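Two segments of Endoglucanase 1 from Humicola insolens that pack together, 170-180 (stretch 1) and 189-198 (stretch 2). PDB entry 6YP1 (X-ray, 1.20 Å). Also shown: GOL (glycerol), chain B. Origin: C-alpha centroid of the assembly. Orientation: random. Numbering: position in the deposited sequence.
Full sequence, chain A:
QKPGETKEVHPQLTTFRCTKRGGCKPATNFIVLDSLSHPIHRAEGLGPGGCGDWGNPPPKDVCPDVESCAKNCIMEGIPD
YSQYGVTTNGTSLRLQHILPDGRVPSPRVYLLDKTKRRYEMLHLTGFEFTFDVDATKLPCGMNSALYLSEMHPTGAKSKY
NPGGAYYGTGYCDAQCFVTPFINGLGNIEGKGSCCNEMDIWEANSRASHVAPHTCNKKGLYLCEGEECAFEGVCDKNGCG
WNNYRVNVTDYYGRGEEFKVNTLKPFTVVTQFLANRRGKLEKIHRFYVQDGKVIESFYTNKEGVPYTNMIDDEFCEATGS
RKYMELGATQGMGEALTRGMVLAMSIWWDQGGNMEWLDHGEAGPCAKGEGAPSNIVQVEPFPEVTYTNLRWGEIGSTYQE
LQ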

# COMPACT_ATOMS: atom_id res chain seq x y z
N GLY A 170 -0.75 -13.86 -3.23
CA GLY A 170 -0.63 -13.76 -1.79
C GLY A 170 -1.05 -12.45 -1.14
O GLY A 170 -0.79 -12.26 0.05
N TYR A 171 -1.70 -11.55 -1.86
CA TYR A 171 -2.11 -10.27 -1.27
C TYR A 171 -3.01 -10.48 -0.06
O TYR A 171 -3.93 -11.32 -0.06
N CYS A 172 -2.84 -9.60 0.93
CA CYS A 172 -3.73 -9.47 2.07
C CYS A 172 -3.60 -8.04 2.60
O CYS A 172 -2.61 -7.35 2.27
N ASP A 173 -4.56 -7.62 3.40
CA ASP A 173 -4.45 -6.31 4.08
C ASP A 173 -5.41 -6.34 5.26
O ASP A 173 -6.03 -7.36 5.58
N ALA A 174 -5.52 -5.19 5.93
CA ALA A 174 -6.29 -5.12 7.18
C ALA A 174 -7.77 -5.02 6.96
O ALA A 174 -8.52 -4.96 7.95
N GLN A 175 -8.24 -5.04 5.71
CA GLN A 175 -9.68 -5.04 5.41
C GLN A 175 -10.27 -6.41 5.29
O GLN A 175 -11.53 -6.51 5.24
N CYS A 176 -9.49 -7.47 5.23
CA CYS A 176 -10.02 -8.83 5.23
C CYS A 176 -11.05 -9.04 4.07
O CYS A 176 -12.06 -9.72 4.26
N PHE A 177 -10.70 -8.55 2.89
CA PHE A 177 -11.60 -8.71 1.75
C PHE A 177 -11.58 -10.13 1.22
O PHE A 177 -10.60 -10.87 1.27
N VAL A 178 -12.73 -10.52 0.64
CA VAL A 178 -12.89 -11.81 -0.02
C VAL A 178 -12.44 -11.69 -1.45
O VAL A 178 -12.99 -10.91 -2.22
N THR A 179 -11.44 -12.48 -1.85
CA THR A 179 -10.98 -12.58 -3.22
C THR A 179 -11.13 -14.02 -3.69
O THR A 179 -11.05 -14.94 -2.89
N PRO A 180 -11.31 -14.25 -5.02
CA PRO A 180 -11.59 -15.61 -5.47
C PRO A 180 -10.40 -16.54 -5.35
O PRO A 180 -10.61 -17.77 -5.35
N GLU A 189 -14.34 -21.46 0.17
CA GLU A 189 -15.24 -21.12 1.27
C GLU A 189 -15.48 -19.61 1.38
O GLU A 189 -16.19 -19.20 2.30
N GLY A 190 -14.93 -18.80 0.50
CA GLY A 190 -15.23 -17.39 0.56
C GLY A 190 -14.70 -16.69 1.80
O GLY A 190 -15.36 -15.79 2.33
N LYS A 191 -13.53 -17.08 2.26
CA LYS A 191 -12.87 -16.42 3.40
C LYS A 191 -12.34 -15.04 3.00
O LYS A 191 -12.13 -14.78 1.79
N GLY A 192 -12.09 -14.19 3.98
CA GLY A 192 -11.37 -12.95 3.72
C GLY A 192 -9.87 -13.08 3.91
O GLY A 192 -9.41 -13.98 4.64
N SER A 193 -9.10 -12.18 3.29
CA SER A 193 -7.65 -12.26 3.28
C SER A 193 -7.05 -11.15 4.20
O SER A 193 -6.98 -10.01 3.78
N CYS A 194 -6.68 -11.54 5.39
CA CYS A 194 -6.36 -10.56 6.44
C CYS A 194 -4.87 -10.54 6.75
O CYS A 194 -4.27 -11.63 6.89
N CYS A 195 -4.28 -9.39 6.98
CA CYS A 195 -2.95 -9.33 7.61
C CYS A 195 -2.68 -7.92 8.11
O CYS A 195 -3.27 -6.93 7.62
N ASN A 196 -1.71 -7.83 9.01
CA ASN A 196 -1.14 -6.57 9.47
C ASN A 196 -0.73 -5.73 8.26
O ASN A 196 -0.18 -6.25 7.27
N GLU A 197 -0.94 -4.42 8.38
CA GLU A 197 -0.76 -3.49 7.28
C GLU A 197 -0.24 -2.18 7.85
O GLU A 197 -0.87 -1.59 8.71
N MET A 198 0.93 -1.73 7.33
CA MET A 198 1.46 -0.41 7.74
C MET A 198 1.28 0.53 6.53
O MET A 198 1.97 0.40 5.53

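Packing of residues 170-180 against 189-198 in Endoglucanase 1, a contact that buries 657 Å² summed over both sides and is held by two disulfides, a short run of backbone bonds and a hydrogen bond from Ala-174 N to the Glu-197 carboxylate. Two disulfides join the stretches. Cys-172 points its CA-to-CB bond toward the second stretch, while that of Cys-195 lies sideways; both adopt chi1 p, and Cys-172 SG meets Cys-195 SG at 2.1 Å with chi3 95°. Cys-176 and Cys-194, both chi1 m, form the second bridge, Cys-176 SG to Cys-194 SG 2.1 Å, with a wider chi3 of 127°. The two covalent links tie the two stretches at successive residues of stretch 2, Cys-194 and Cys-195.

Among the hydrogen bonds of serine and backbone, Ser-193 (chi1 t) stands out, with the largest area covered by the other stretch. Ser-193 OG donates to Tyr-171 O at 2.8 Å and lies 3.3 Å from Cys-172 CB, so the hydroxyl is settled beside the first disulfide. Ser-193 N donates to Phe-177 O (2.8 Å), and Cys-195 N to Asp-173 O (3.0 Å); the bond from Asp-173 N to Ser-193 O is weak at 3.4 Å.

In the pair of acids, Glu-197 points toward stretch 1 with chi1 and chi2 both t, an extended chain that carries Glu-197 OE1 to within 2.9 Å of Ala-174 N, its hydrogen-bond donor. Glu-197 OE1 also lies 3.5 Å from Ala-174 CB and 3.2 Å from Asp-173 CB. Asp-173 (chi1 p) points away overall, and its carboxylate is bonded within its own stretch: Tyr-171 OH donates to Asp-173 OD2 (2.6 Å) and Gln-175 N to Asp-173 OD1 (2.9 Å), the latter inside the type I turn from Asp-173 to Cys-176. Asp-173 OD1 and Glu-197 OE1, like charges, stand 4.4 Å apart.

Waters and a glycerol add further links. The O of water 1 donates to Asp-173 OD1 and Ser-193 O, each at 2.8 Å, and accepts from Phe-177 N at 2.9 Å, joining the stretches. The O of water 2 accepts from Gln-175 NE2 (2.9 Å) and donates to Glu-197 OE1 (2.7 Å). Glycerol, probably from the crystallisation liquor, spans the two acids: GOL O1 donates to Asp-173 OD2 (2.7 Å) and GOL O2 to Glu-197 OE2 (2.8 Å).

Val-178 (chi1 t), its CA-to-CB bond sideways, packs on the backbone of the glycines, with Val-178 CG2 3.5 Å from Gly-190 O and 4.1 Å from Gly-192 N. At Gly-192 an ideal CB would clash with Cys-176 O at 2.2 Å, so the bare backbone permits this close approach. Phe-177 (chi1 m) is exposed, and Lys-191 points away.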

# COMPACT_ATOMS: atom_id res chain seq x y z
CB TYR A 171 -2.81 -9.39 -2.31
CG TYR A 171 -3.14 -8.02 -1.75
CD1 TYR A 171 -2.14 -7.13 -1.47
CD2 TYR A 171 -4.43 -7.68 -1.44
CE1 TYR A 171 -2.43 -5.89 -0.92
CE2 TYR A 171 -4.76 -6.44 -0.91
CZ TYR A 171 -3.73 -5.54 -0.63
OH TYR A 171 -3.99 -4.31 -0.08
CB CYS A 172 -3.34 -10.49 3.18
SG CYS A 172 -1.62 -10.38 3.72
CB ASP A 173 -4.65 -5.17 3.09
CG ASP A 173 -6.03 -5.04 2.47
OD1 ASP A 173 -7.00 -5.54 3.12
OD2 ASP A 173 -6.14 -4.44 1.37
CB ALA A 174 -5.77 -4.00 8.06
CB GLN A 175 -9.98 -4.24 4.15
CG GLN A 175 -9.52 -2.80 4.19
CD GLN A 175 -9.95 -2.00 5.38
OE1 GLN A 175 -11.11 -2.01 5.74
NE2 GLN A 175 -9.01 -1.23 5.97
CB CYS A 176 -10.68 -9.16 6.57
SG CYS A 176 -9.57 -9.28 7.98
CB PHE A 177 -11.14 -7.78 0.63
CG PHE A 177 -11.28 -6.30 0.88
CD1 PHE A 177 -12.50 -5.76 1.32
CD2 PHE A 177 -10.23 -5.46 0.61
CE1 PHE A 177 -12.67 -4.41 1.45
CE2 PHE A 177 -10.40 -4.07 0.73
CZ PHE A 177 -11.61 -3.58 1.18
CB VAL A 178 -14.35 -12.30 0.05
CG1 VAL A 178 -14.51 -13.62 -0.68
CG2 VAL A 178 -14.81 -12.42 1.48
CB THR A 179 -9.52 -12.06 -3.35
OG1 THR A 179 -8.68 -12.73 -2.41
CG2 THR A 179 -9.42 -10.56 -3.07
CB PRO A 180 -12.05 -15.43 -6.92
CG PRO A 180 -11.54 -14.05 -7.32
CD PRO A 180 -11.62 -13.25 -6.05
CB GLU A 189 -14.70 -21.68 2.60
CG GLU A 189 -14.56 -23.19 2.61
CD GLU A 189 -15.83 -23.89 2.17
OE1 GLU A 189 -16.90 -23.47 2.70
OE2 GLU A 189 -15.75 -24.84 1.36
CB LYS A 191 -11.74 -17.31 3.88
CG LYS A 191 -12.13 -18.68 4.33
CD LYS A 191 -12.17 -19.01 5.63
CE LYS A 191 -12.51 -20.42 5.98
NZ LYS A 191 -11.49 -21.29 6.60
CB SER A 193 -7.14 -12.10 1.87
OG SER A 193 -5.74 -12.32 1.90
CB CYS A 194 -7.03 -10.99 7.75
SG CYS A 194 -8.81 -11.22 7.73
CB CYS A 195 -1.81 -9.80 6.70
SG CYS A 195 -1.64 -8.88 5.15
CB ASN A 196 0.11 -6.85 10.33
CG ASN A 196 -0.22 -7.30 11.74
OD1 ASN A 196 -0.48 -6.46 12.62
ND2 ASN A 196 -0.11 -8.55 12.02
CB GLU A 197 -2.06 -3.29 6.56
CG GLU A 197 -2.01 -2.30 5.41
CD GLU A 197 -3.35 -1.94 4.82
OE1 GLU A 197 -4.34 -2.66 5.12
OE2 GLU A 197 -3.44 -1.03 3.98
CB MET A 198 2.93 -0.52 8.12
CG MET A 198 3.60 0.83 8.31
SD MET A 198 2.88 1.74 9.73
CE MET A 198 3.02 3.42 9.15
C1 GOL B . -5.36 -1.14 0.98
O1 GOL B . -6.59 -1.75 1.68
C2 GOL B . -5.28 0.26 1.17
O2 GOL B . -5.20 0.60 2.56
C3 GOL B . -4.17 1.03 0.48
O3 GOL B . -4.67 2.33 0.24
O HOH W 1 -7.96 -7.97 2.18
O HOH W 2 -6.55 -1.33 4.41